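Local structure of agglutinin (Narcissus pseudonarcissus, 3DZW) at the interface of chains A and B. The protein binds mannose-containing glycans, here α1,3-linked mannobiose, as a multivalent lectin of the monocot mannose-binding family and can thereby agglutinate cells that display such sugars. Coordinates in Å, arbitrary orientation; residue numbers count along the deposited sequence, not the author numbering. Chains: chain A/B, Agglutinin.

Contact 1: the interface of chains A and B. Residues chain A 5, 83-85, 97-98, 100; chain B 85, 97.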
# COMPACT_ATOMS: atom_id res chain seq x y z
N TYR A 5 -0.68 15.00 -6.28
CA TYR A 5 -1.57 16.13 -5.92
C TYR A 5 -1.15 17.43 -6.56
O TYR A 5 0.03 17.63 -6.87
CB TYR A 5 -1.61 16.31 -4.38
CG TYR A 5 -2.27 15.16 -3.63
CD1 TYR A 5 -1.52 14.07 -3.21
CD2 TYR A 5 -3.63 15.18 -3.34
CE1 TYR A 5 -2.13 13.00 -2.51
CE2 TYR A 5 -4.24 14.12 -2.65
CZ TYR A 5 -3.49 13.05 -2.23
OH TYR A 5 -4.09 12.01 -1.55
N ASN A 83 -7.95 22.87 -6.52
CA ASN A 83 -7.30 21.63 -6.10
C ASN A 83 -7.65 20.49 -7.03
O ASN A 83 -8.83 20.22 -7.27
CB ASN A 83 -7.69 21.31 -4.66
CG ASN A 83 -7.15 22.35 -3.65
OD1 ASN A 83 -5.95 22.51 -3.48
ND2 ASN A 83 -8.06 23.02 -2.96
N TYR A 84 -6.62 19.81 -7.55
CA TYR A 84 -6.77 18.70 -8.49
C TYR A 84 -5.93 17.51 -8.09
O TYR A 84 -5.04 17.62 -7.25
CB TYR A 84 -6.34 19.13 -9.89
CG TYR A 84 -7.08 20.32 -10.48
CD1 TYR A 84 -6.73 21.63 -10.16
CD2 TYR A 84 -8.09 20.13 -11.42
CE1 TYR A 84 -7.42 22.72 -10.72
CE2 TYR A 84 -8.77 21.22 -11.99
CZ TYR A 84 -8.42 22.50 -11.63
OH TYR A 84 -9.08 23.58 -12.20
N VAL A 85 -6.21 16.35 -8.72
CA VAL A 85 -5.44 15.12 -8.49
C VAL A 85 -5.21 14.35 -9.79
O VAL A 85 -6.08 14.29 -10.64
CB VAL A 85 -6.11 14.14 -7.45
CG1 VAL A 85 -6.10 14.73 -6.04
CG2 VAL A 85 -7.54 13.75 -7.89
N TYR A 97 -8.61 14.57 -12.10
CA TYR A 97 -9.93 14.96 -11.55
C TYR A 97 -9.85 16.30 -10.83
O TYR A 97 -8.83 16.62 -10.23
CB TYR A 97 -10.45 13.95 -10.54
CG TYR A 97 -10.74 12.55 -11.04
CD1 TYR A 97 -9.78 11.54 -10.96
CD2 TYR A 97 -12.00 12.21 -11.52
CE1 TYR A 97 -10.05 10.24 -11.39
CE2 TYR A 97 -12.29 10.91 -11.95
CZ TYR A 97 -11.31 9.93 -11.88
OH TYR A 97 -11.59 8.64 -12.31
N GLY A 98 -10.94 17.07 -10.87
CA GLY A 98 -10.99 18.37 -10.17
C GLY A 98 -12.06 19.29 -10.76
O GLY A 98 -12.60 18.99 -11.81
N ALA A 100 -12.01 20.44 -6.38
CA ALA A 100 -12.59 19.85 -5.15
C ALA A 100 -14.04 20.35 -4.96
O ALA A 100 -14.28 21.56 -4.97
CB ALA A 100 -11.76 20.17 -3.94
N VAL B 85 -14.24 10.91 -7.75
CA VAL B 85 -13.50 10.12 -6.76
C VAL B 85 -13.60 10.73 -5.36
O VAL B 85 -13.58 11.94 -5.21
CB VAL B 85 -11.97 9.96 -7.11
CG1 VAL B 85 -11.77 9.09 -8.35
CG2 VAL B 85 -11.27 11.33 -7.26
N TYR B 97 -13.44 14.84 -5.67
CA TYR B 97 -12.94 15.54 -6.87
C TYR B 97 -13.68 15.07 -8.12
O TYR B 97 -14.06 13.91 -8.21
CB TYR B 97 -11.46 15.26 -7.10
CG TYR B 97 -10.48 15.75 -6.06
CD1 TYR B 97 -10.07 14.92 -5.02
CD2 TYR B 97 -9.92 17.03 -6.14
CE1 TYR B 97 -9.14 15.34 -4.07
CE2 TYR B 97 -8.99 17.47 -5.19
CZ TYR B 97 -8.61 16.62 -4.16
OH TYR B 97 -7.68 17.06 -3.22
O HOH W 1 -5.39 18.42 -4.57

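Contact 2: the interface of chains A and B. Residues chain A 41, 62, 73, 75, 77, 94, 96; chain B 102.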
# COMPACT_ATOMS: atom_id res chain seq x y z
N TRP A 41 1.71 3.37 -22.74
CA TRP A 41 1.44 4.78 -23.06
C TRP A 41 2.66 5.61 -22.75
O TRP A 41 3.42 5.30 -21.82
CB TRP A 41 0.23 5.30 -22.27
CG TRP A 41 -0.19 6.74 -22.62
CD1 TRP A 41 -1.15 7.12 -23.52
CD2 TRP A 41 0.35 7.96 -22.07
NE1 TRP A 41 -1.25 8.50 -23.56
CE2 TRP A 41 -0.34 9.04 -22.69
CE3 TRP A 41 1.34 8.25 -21.13
CZ2 TRP A 41 -0.06 10.38 -22.39
CZ3 TRP A 41 1.61 9.59 -20.83
CH2 TRP A 41 0.91 10.63 -21.46
N LEU A 62 -1.44 19.30 -16.42
CA LEU A 62 -0.36 18.33 -16.11
C LEU A 62 0.71 18.61 -17.13
O LEU A 62 0.47 18.45 -18.32
CB LEU A 62 -0.86 16.90 -16.21
CG LEU A 62 0.12 15.76 -15.87
CD1 LEU A 62 0.58 15.84 -14.42
CD2 LEU A 62 -0.52 14.40 -16.15
N TRP A 73 5.52 19.05 -23.05
CA TRP A 73 4.29 18.27 -23.16
C TRP A 73 3.32 18.74 -22.10
O TRP A 73 3.73 19.11 -20.99
CB TRP A 73 4.54 16.77 -22.97
CG TRP A 73 3.26 15.92 -23.14
CD1 TRP A 73 2.82 15.32 -24.29
CD2 TRP A 73 2.27 15.62 -22.13
NE1 TRP A 73 1.62 14.66 -24.05
CE2 TRP A 73 1.27 14.83 -22.74
CE3 TRP A 73 2.14 15.95 -20.77
CZ2 TRP A 73 0.15 14.35 -22.03
CZ3 TRP A 73 1.02 15.47 -20.07
CH2 TRP A 73 0.04 14.68 -20.71
N SER A 75 -1.20 18.28 -20.80
CA SER A 75 -2.53 17.70 -20.98
C SER A 75 -3.53 18.71 -21.58
O SER A 75 -4.63 18.32 -22.03
CB SER A 75 -3.05 17.14 -19.64
OG SER A 75 -3.10 18.15 -18.63
N THR A 77 -5.23 21.07 -20.00
CA THR A 77 -6.40 21.16 -19.12
C THR A 77 -6.29 22.30 -18.10
O THR A 77 -6.85 22.23 -16.99
CB THR A 77 -6.64 19.81 -18.38
OG1 THR A 77 -5.46 19.42 -17.66
CG2 THR A 77 -7.00 18.73 -19.36
N VAL A 94 -4.91 6.40 -16.20
CA VAL A 94 -4.27 7.54 -15.52
C VAL A 94 -5.23 8.70 -15.80
O VAL A 94 -5.42 9.07 -16.97
CB VAL A 94 -2.87 7.81 -16.01
CG1 VAL A 94 -2.30 9.05 -15.32
CG2 VAL A 94 -1.96 6.60 -15.76
N ILE A 96 -7.00 12.73 -14.56
CA ILE A 96 -6.97 13.99 -13.83
C ILE A 96 -8.40 14.35 -13.41
O ILE A 96 -9.31 14.41 -14.27
CB ILE A 96 -6.44 15.15 -14.66
CG1 ILE A 96 -4.97 14.93 -15.02
CG2 ILE A 96 -6.58 16.47 -13.89
CD1 ILE A 96 -4.41 15.99 -15.95
N TRP B 102 -9.11 14.81 -18.07
CA TRP B 102 -8.24 14.18 -19.06
C TRP B 102 -7.88 12.79 -18.61
O TRP B 102 -7.91 12.50 -17.42
CB TRP B 102 -6.97 15.04 -19.24
CG TRP B 102 -5.86 14.41 -20.07
CD1 TRP B 102 -5.68 14.53 -21.41
CD2 TRP B 102 -4.79 13.58 -19.59
NE1 TRP B 102 -4.56 13.82 -21.80
CE2 TRP B 102 -4.00 13.23 -20.70
CE3 TRP B 102 -4.42 13.10 -18.33
CZ2 TRP B 102 -2.86 12.42 -20.60
CZ3 TRP B 102 -3.29 12.28 -18.22
CH2 TRP B 102 -2.53 11.95 -19.35

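Contact 1: the interface of chains A and B
Strand 94-98 carries the last part of the QXDXNXVXY mannose-binding motif whose closing residue is Tyr97, and around the two-fold axis relating chains A and B the ring of B:Tyr97 packs against A:Val85 of strand 84-88. Methyl CG1 of A:Val85 stands over one face of the phenol, toward its rim on the hydroxyl side, 3.7 Å from CZ of B:Tyr97; valine and tyrosine side chains cross at about a right angle. The second methyl, CG2, reaches the base of the same ring, 4.0 Å from CG of B:Tyr97, and the two branches together follow the length of the phenol. With CG1 of A:Val85 anti to the carbonyl carbon (chi1 -68°), both methyls can turn toward the ring. The symmetry mate repeats this packing: B:Val85 CG1 lies over the A:Tyr97 face, 3.7 Å from CZ of A:Tyr97. Between the two pairs the tyrosine stems meet, CB of A:Tyr97 and CB of B:Tyr97 being 3.8 Å apart.

At its edge B:Tyr97 is met by backbone. The carbonyl O of A:Asn83 lies in the ring plane, 3.5 Å from CE2 of B:Tyr97, where it faces the slightly positive C-H rim. On the same flank CD2 of B:Tyr97 approaches CA of A:Ala100, whose strand 100-103 forms an antiparallel bridge with B:Tyr97. The ring stands nearly upright on its stem (chi2 93°), with one face to A:Val85 and an edge to A:Asn83. Its phenolic OH reaches a water at 3.0 Å from OH of B:Tyr97, and this water also lies 2.8 Å from the carbonyl O of A:Tyr84, at the edge of the A:Tyr5 ring. Burial of Tyr97 thus ties a residue of a sugar pocket to the subunit interface and probably helps to fix the pocket's shape in the A-B pair.

Contact 2: the interface of chains A and B
B:Trp102 inserts its indole into the core of chain A, where it completes a cluster of three tryptophans. The rings meet edge-on in a cycle: CZ2 of B:Trp102 lies in plane at the rim of A:Trp73, 3.7 Å from its CH2; CZ2 of A:Trp41 lies in plane at the rim of B:Trp102, 3.9 Å from CZ2 of that ring; and A:Trp73 in turn meets the edge of A:Trp41. The A:Trp41 and A:Trp73 side chains arrive from the direction opposite to B:Trp102. On the benzo side, CD1 of A:Ile96 touches CE3 of B:Trp102 at 3.7 Å, with A:Leu62 CD2 near CZ3.

Nearer the backbone, CB of A:Ser75 sits over the five-membered ring, 3.9 Å from CG of B:Trp102, and CG2 of A:Thr77 packs on B:Trp102 CB. The B:Trp102 indole extends away from its own backbone N (chi1 171°), which carries it deep into the partner. A:Ser75 turns its hydroxyl off the indole: OG accepts from A:Leu62 N at 3.0 Å and shares a hydrogen bond with A:Thr77 OG1, fixing the CB that covers the ring. At the rim, A:Ile96 N donates a hydrogen bond to B:Trp102 O, 3.0 Å away, in an antiparallel bridge. The exchanged strand thus supplies an aromatic core residue to its neighbour and probably helps to lock the two subunits together.

Contacts 1 and 2 have their C-alpha centres about 13 Å apart, and both use A:94-98 together with strand 100-103, which chain A supplies in contact 1 (A:Ala100) and chain B in contact 2 (B:Trp102). Contact 1 lies near the two-fold axis, where both copies of strand 94-98 come together; contact 2 lies further along the crossing, inside chain A. Successive residues of A:94-98 point to opposite sides: A:Val94 and A:Ile96 serve contact 2, A:Tyr97 contact 1. Because symmetry supplies each contact twice, the strand exchange is reciprocal, so that folding, pairing and the arrangement of the sugar pockets are probably coupled.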